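Local coordinates for Sn-glycerol-3-phosphate ABC transporter substrate-binding protein UspB (Mycobacterium tuberculosis, PDB 4MFI), which probably captures glycerophosphocholine as the substrate-binding subunit of an ATP-binding cassette transporter that imports it into the cell, at residues S196-F210 and Y241-N255. Numbering follows the deposited sequence.
Sequences SAHGWANADLISWTF and YRNSIHGKGYAAVAN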
loop_
_atom_site.group_PDB
_atom_site.type_symbol
_atom_site.label_atom_id
_atom_site.label_comp_id
_atom_site.label_asym_id
_atom_site.label_seq_id
_atom_site.Cartn_x
_atom_site.Cartn_y
_atom_site.Cartn_z
ATOM N N SER A 196 16.937 9.311 17.495
ATOM C CA SER A 196 16.758 10.197 16.341
ATOM C C SER A 196 15.403 10.870 16.364
ATOM O O SER A 196 14.436 10.315 16.898
ATOM C CB SER A 196 16.902 9.417 15.029
ATOM O OG SER A 196 18.226 8.953 14.858
ATOM N N ALA A 197 15.335 12.058 15.766
ATOM C CA ALA A 197 14.070 12.775 15.605
ATOM C C ALA A 197 13.126 12.037 14.660
ATOM O O ALA A 197 11.903 12.116 14.815
ATOM C CB ALA A 197 14.325 14.183 15.078
ATOM N N HIS A 198 13.692 11.358 13.661
ATOM C CA HIS A 198 12.896 10.734 12.606
ATOM C C HIS A 198 13.613 9.498 12.115
ATOM O O HIS A 198 14.831 9.506 11.971
ATOM C CB HIS A 198 12.692 11.717 11.438
ATOM C CG HIS A 198 11.623 11.299 10.477
ATOM N ND1 HIS A 198 10.286 11.314 10.805
ATOM C CD2 HIS A 198 11.692 10.859 9.194
ATOM C CE1 HIS A 198 9.573 10.902 9.769
ATOM N NE2 HIS A 198 10.403 10.617 8.779
ATOM N N GLY A 199 12.859 8.431 11.871
ATOM C CA GLY A 199 13.417 7.261 11.210
ATOM C C GLY A 199 12.783 7.080 9.849
ATOM O O GLY A 199 11.566 7.186 9.704
ATOM N N TRP A 200 13.627 6.813 8.857
ATOM C CA TRP A 200 13.191 6.420 7.517
ATOM C C TRP A 200 13.269 4.910 7.407
ATOM O O TRP A 200 14.213 4.296 7.903
ATOM C CB TRP A 200 14.117 7.020 6.455
ATOM C CG TRP A 200 14.039 8.514 6.324
ATOM C CD1 TRP A 200 14.945 9.430 6.785
ATOM C CD2 TRP A 200 13.006 9.262 5.668
ATOM N NE1 TRP A 200 14.532 10.701 6.468
ATOM C CE2 TRP A 200 13.350 10.627 5.772
ATOM C CE3 TRP A 200 11.823 8.912 5.009
ATOM C CZ2 TRP A 200 12.551 11.641 5.251
ATOM C CZ3 TRP A 200 11.030 9.923 4.484
ATOM C CH2 TRP A 200 11.395 11.271 4.613
ATOM N N ALA A 201 12.302 4.306 6.718
ATOM C CA ALA A 201 12.337 2.867 6.491
ATOM C C ALA A 201 13.598 2.461 5.731
ATOM O O ALA A 201 14.183 3.267 4.993
ATOM C CB ALA A 201 11.116 2.437 5.708
ATOM N N ASN A 202 13.995 1.200 5.889
ATOM C CA ASN A 202 15.112 0.651 5.121
ATOM C C ASN A 202 14.650 0.153 3.752
ATOM O O ASN A 202 13.539 0.470 3.317
ATOM C CB ASN A 202 15.861 -0.433 5.910
ATOM C CG ASN A 202 15.043 -1.703 6.111
ATOM O OD1 ASN A 202 13.974 -1.895 5.518
ATOM N ND2 ASN A 202 15.567 -2.595 6.939
ATOM N N ALA A 203 15.483 -0.634 3.079
ATOM C CA ALA A 203 15.185 -1.029 1.702
ATOM C C ALA A 203 13.947 -1.910 1.553
ATOM O O ALA A 203 13.500 -2.166 0.437
ATOM C CB ALA A 203 16.390 -1.701 1.067
ATOM N N ASP A 204 13.391 -2.394 2.659
ATOM C CA ASP A 204 12.160 -3.167 2.540
ATOM C C ASP A 204 10.904 -2.327 2.313
ATOM O O ASP A 204 9.878 -2.864 1.890
ATOM C CB ASP A 204 11.973 -4.090 3.741
ATOM C CG ASP A 204 12.708 -5.411 3.579
ATOM O OD1 ASP A 204 12.903 -5.858 2.424
ATOM O OD2 ASP A 204 13.081 -6.007 4.609
ATOM N N LEU A 205 10.975 -1.023 2.581
ATOM C CA LEU A 205 9.786 -0.180 2.468
ATOM C C LEU A 205 10.026 1.245 1.980
ATOM O O LEU A 205 9.073 1.971 1.703
ATOM C CB LEU A 205 9.050 -0.131 3.809
ATOM C CG LEU A 205 7.542 0.092 3.746
ATOM C CD1 LEU A 205 6.876 -1.046 2.999
ATOM C CD2 LEU A 205 6.970 0.216 5.142
ATOM N N ILE A 206 11.282 1.662 1.873
ATOM C CA ILE A 206 11.554 3.076 1.627
ATOM C C ILE A 206 11.057 3.590 0.263
ATOM O O ILE A 206 10.609 4.728 0.171
ATOM C CB ILE A 206 13.051 3.427 1.867
ATOM C CG1 ILE A 206 13.288 4.944 1.860
ATOM C CG2 ILE A 206 13.930 2.746 0.830
ATOM C CD1 ILE A 206 12.517 5.686 2.939
ATOM N N SER A 207 11.087 2.776 -0.795
ATOM C CA SER A 207 10.527 3.300 -2.049
ATOM C C SER A 207 9.034 3.582 -1.930
ATOM O O SER A 207 8.509 4.457 -2.614
ATOM C CB SER A 207 10.809 2.413 -3.265
ATOM O OG SER A 207 10.073 1.203 -3.209
ATOM N N TRP A 208 8.351 2.856 -1.047
ATOM C CA TRP A 208 6.939 3.120 -0.795
ATOM C C TRP A 208 6.733 4.388 0.023
ATOM O O TRP A 208 5.948 5.256 -0.365
ATOM C CB TRP A 208 6.308 1.924 -0.083
ATOM C CG TRP A 208 4.814 1.961 0.024
ATOM C CD1 TRP A 208 3.911 2.052 -1.002
ATOM C CD2 TRP A 208 4.043 1.840 1.226
ATOM N NE1 TRP A 208 2.627 2.012 -0.508
ATOM C CE2 TRP A 208 2.682 1.879 0.857
ATOM C CE3 TRP A 208 4.373 1.707 2.585
ATOM C CZ2 TRP A 208 1.651 1.775 1.793
ATOM C CZ3 TRP A 208 3.348 1.615 3.514
ATOM C CH2 TRP A 208 2.002 1.647 3.115
ATOM N N THR A 209 7.433 4.500 1.150
ATOM C CA THR A 209 7.216 5.636 2.046
ATOM C C THR A 209 7.812 6.942 1.526
ATOM O O THR A 209 7.289 8.015 1.833
ATOM C CB THR A 209 7.723 5.383 3.479
ATOM O OG1 THR A 209 9.139 5.180 3.455
ATOM C CG2 THR A 209 7.027 4.175 4.111
ATOM N N PHE A 210 8.884 6.877 0.746
ATOM C CA PHE A 210 9.489 8.093 0.184
ATOM C C PHE A 210 8.644 8.675 -0.941
ATOM O O PHE A 210 8.794 9.840 -1.304
ATOM C CB PHE A 210 10.914 7.799 -0.319
ATOM C CG PHE A 210 11.588 8.973 -0.989
ATOM C CD1 PHE A 210 12.100 10.022 -0.240
ATOM C CD2 PHE A 210 11.722 9.012 -2.376
ATOM C CE1 PHE A 210 12.720 11.099 -0.863
ATOM C CE2 PHE A 210 12.344 10.085 -3.002
ATOM C CZ PHE A 210 12.843 11.129 -2.244
ATOM N N TYR A 241 15.877 14.181 1.710
ATOM C CA TYR A 241 16.053 12.925 2.419
ATOM C C TYR A 241 17.511 12.730 2.852
ATOM O O TYR A 241 17.787 12.439 4.013
ATOM C CB TYR A 241 15.563 11.793 1.509
ATOM C CG TYR A 241 16.001 10.397 1.869
ATOM C CD1 TYR A 241 17.050 9.791 1.190
ATOM C CD2 TYR A 241 15.343 9.660 2.856
ATOM C CE1 TYR A 241 17.440 8.503 1.485
ATOM C CE2 TYR A 241 15.729 8.365 3.155
ATOM C CZ TYR A 241 16.783 7.795 2.466
ATOM O OH TYR A 241 17.184 6.512 2.752
ATOM N N ARG A 242 18.451 12.903 1.928
ATOM C CA ARG A 242 19.859 12.723 2.261
ATOM C C ARG A 242 20.298 13.691 3.353
ATOM O O ARG A 242 21.022 13.303 4.273
ATOM C CB ARG A 242 20.741 12.899 1.024
ATOM C CG ARG A 242 22.203 12.567 1.267
ATOM C CD ARG A 242 23.019 12.695 -0.019
ATOM N NE ARG A 242 24.414 12.354 0.233
ATOM C CZ ARG A 242 25.279 13.181 0.809
ATOM N NH1 ARG A 242 24.884 14.400 1.163
ATOM N NH2 ARG A 242 26.530 12.795 1.030
ATOM N N ASN A 243 19.873 14.949 3.250
ATOM C CA ASN A 243 20.278 15.952 4.220
ATOM C C ASN A 243 19.661 15.703 5.588
ATOM O O ASN A 243 20.264 16.014 6.609
ATOM C CB ASN A 243 19.931 17.358 3.734
ATOM C CG ASN A 243 20.781 17.791 2.567
ATOM O OD1 ASN A 243 21.854 17.232 2.319
ATOM N ND2 ASN A 243 20.320 18.807 1.851
ATOM N N SER A 244 18.458 15.141 5.622
ATOM C CA SER A 244 17.842 14.845 6.913
ATOM C C SER A 244 18.714 13.876 7.710
ATOM O O SER A 244 18.802 13.972 8.939
ATOM C CB SER A 244 16.412 14.304 6.748
ATOM O OG SER A 244 16.397 12.974 6.254
ATOM N N ILE A 245 19.377 12.966 7.004
ATOM C CA ILE A 245 20.167 11.918 7.637
ATOM C C ILE A 245 21.605 12.353 7.863
ATOM O O ILE A 245 22.201 12.037 8.886
ATOM C CB ILE A 245 20.141 10.631 6.774
ATOM C CG1 ILE A 245 18.711 10.078 6.696
ATOM C CG2 ILE A 245 21.095 9.583 7.321
ATOM C CD1 ILE A 245 18.507 9.073 5.541
ATOM N N HIS A 246 22.156 13.093 6.912
ATOM C CA HIS A 246 23.566 13.427 6.960
ATOM C C HIS A 246 23.794 14.871 7.391
ATOM O O HIS A 246 24.203 15.109 8.528
ATOM C CB HIS A 246 24.243 13.034 5.643
ATOM C CG HIS A 246 24.137 11.566 5.363
ATOM N ND1 HIS A 246 24.909 10.632 6.015
ATOM C CD2 HIS A 246 23.303 10.869 4.557
ATOM C CE1 HIS A 246 24.574 9.421 5.605
ATOM N NE2 HIS A 246 23.598 9.538 4.723
ATOM N N GLY A 247 23.472 15.826 6.526
ATOM C CA GLY A 247 23.777 17.227 6.777
ATOM C C GLY A 247 23.244 17.796 8.080
ATOM O O GLY A 247 24.002 18.322 8.896
ATOM N N LYS A 248 21.935 17.703 8.275
ATOM C CA LYS A 248 21.328 18.131 9.529
ATOM C C LYS A 248 21.393 16.998 10.553
ATOM O O LYS A 248 21.703 17.211 11.732
ATOM C CB LYS A 248 19.891 18.570 9.277
ATOM C CG LYS A 248 19.785 19.588 8.140
ATOM C CD LYS A 248 18.382 20.149 7.986
ATOM C CE LYS A 248 17.985 21.005 9.187
ATOM N NZ LYS A 248 16.847 21.929 8.867
ATOM N N GLY A 249 21.107 15.788 10.094
ATOM C CA GLY A 249 21.399 14.596 10.866
ATOM C C GLY A 249 20.348 14.143 11.859
ATOM O O GLY A 249 20.589 13.204 12.617
ATOM N N TYR A 250 19.182 14.775 11.847
ATOM C CA TYR A 250 18.137 14.447 12.819
ATOM C C TYR A 250 17.411 13.148 12.464
ATOM O O TYR A 250 16.606 12.650 13.248
ATOM C CB TYR A 250 17.128 15.600 12.948
ATOM C CG TYR A 250 16.427 15.927 11.652
ATOM C CD1 TYR A 250 15.345 15.165 11.211
ATOM C CD2 TYR A 250 16.835 16.999 10.866
ATOM C CE1 TYR A 250 14.702 15.447 10.011
ATOM C CE2 TYR A 250 16.193 17.298 9.669
ATOM C CZ TYR A 250 15.121 16.517 9.251
ATOM O OH TYR A 250 14.468 16.785 8.068
ATOM N N ALA A 251 17.683 12.612 11.279
ATOM C CA ALA A 251 17.032 11.384 10.835
ATOM C C ALA A 251 18.028 10.243 10.666
ATOM O O ALA A 251 19.241 10.462 10.506
ATOM C CB ALA A 251 16.261 11.620 9.518
ATOM N N ALA A 252 17.501 9.022 10.699
ATOM C CA ALA A 252 18.294 7.813 10.541
ATOM C C ALA A 252 17.520 6.788 9.727
ATOM O O ALA A 252 16.293 6.830 9.672
ATOM C CB ALA A 252 18.623 7.237 11.906
ATOM N N VAL A 253 18.236 5.852 9.113
ATOM C CA VAL A 253 17.591 4.704 8.488
ATOM C C VAL A 253 17.336 3.668 9.574
ATOM O O VAL A 253 18.253 3.274 10.300
ATOM C CB VAL A 253 18.480 4.100 7.400
ATOM C CG1 VAL A 253 17.825 2.874 6.791
ATOM C CG2 VAL A 253 18.750 5.132 6.319
ATOM N N ALA A 254 16.085 3.235 9.682
ATOM C CA ALA A 254 15.672 2.317 10.741
ATOM C C ALA A 254 15.487 0.931 10.161
ATOM O O ALA A 254 14.924 0.789 9.081
ATOM C CB ALA A 254 14.367 2.793 11.361
ATOM N N ASN A 255 15.935 -0.096 10.871
ATOM C CA ASN A 255 15.699 -1.454 10.397
ATOM C C ASN A 255 14.250 -1.880 10.612
ATOM O O ASN A 255 13.512 -2.102 9.650
ATOM C CB ASN A 255 16.651 -2.448 11.060
ATOM C CG ASN A 255 16.365 -3.887 10.657
ATOM O OD1 ASN A 255 15.799 -4.151 9.594
ATOM N ND2 ASN A 255 16.752 -4.827 11.514
HETATM O O HOH W 1 19.679 11.211 14.418
HETATM O O HOH W 2 16.448 3.731 3.324
HETATM O O HOH W 3 12.378 -0.190 8.102
#
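W200 and Y241 meet through their first torsions: the indole CG stands anti to its carbonyl carbon (chi1 -68°), the phenol CG anti to its backbone N (chi1 163°). This delivers the edge of Y241 to one indole face in a T-shaped stack, the planes at 73°, with CE2 of Y241 3.6 Å from CG of W200. Over the opposite face, toward its rim, comes CD2 of H198. At the indole edge NE1 of W200 donates to OG of S244 over 2.9 Å, and this hydroxyl donates in turn to the backbone O of Y241, so a buried N-H is satisfied, which helps to fix the indole's rotation. The methyls of A251 and I245 (CD1) pack near CD1 of W200, and F210 adds its ring obliquely beside Y241. The example is a beta-alpha-beta crossover: W200 shares with H198, A251 and V253 the sheet face that meets the helix, while backbone bonds hold it between A252 and A254. A water joins O of A201 to OH of Y241, which also bonds L399. Parallel strands 198-201 and 251-254 pack against the C-terminal end of helix 232-245, with helix 177-191 touching A197 and Y250, and helix 391-405 touching N202 and I206.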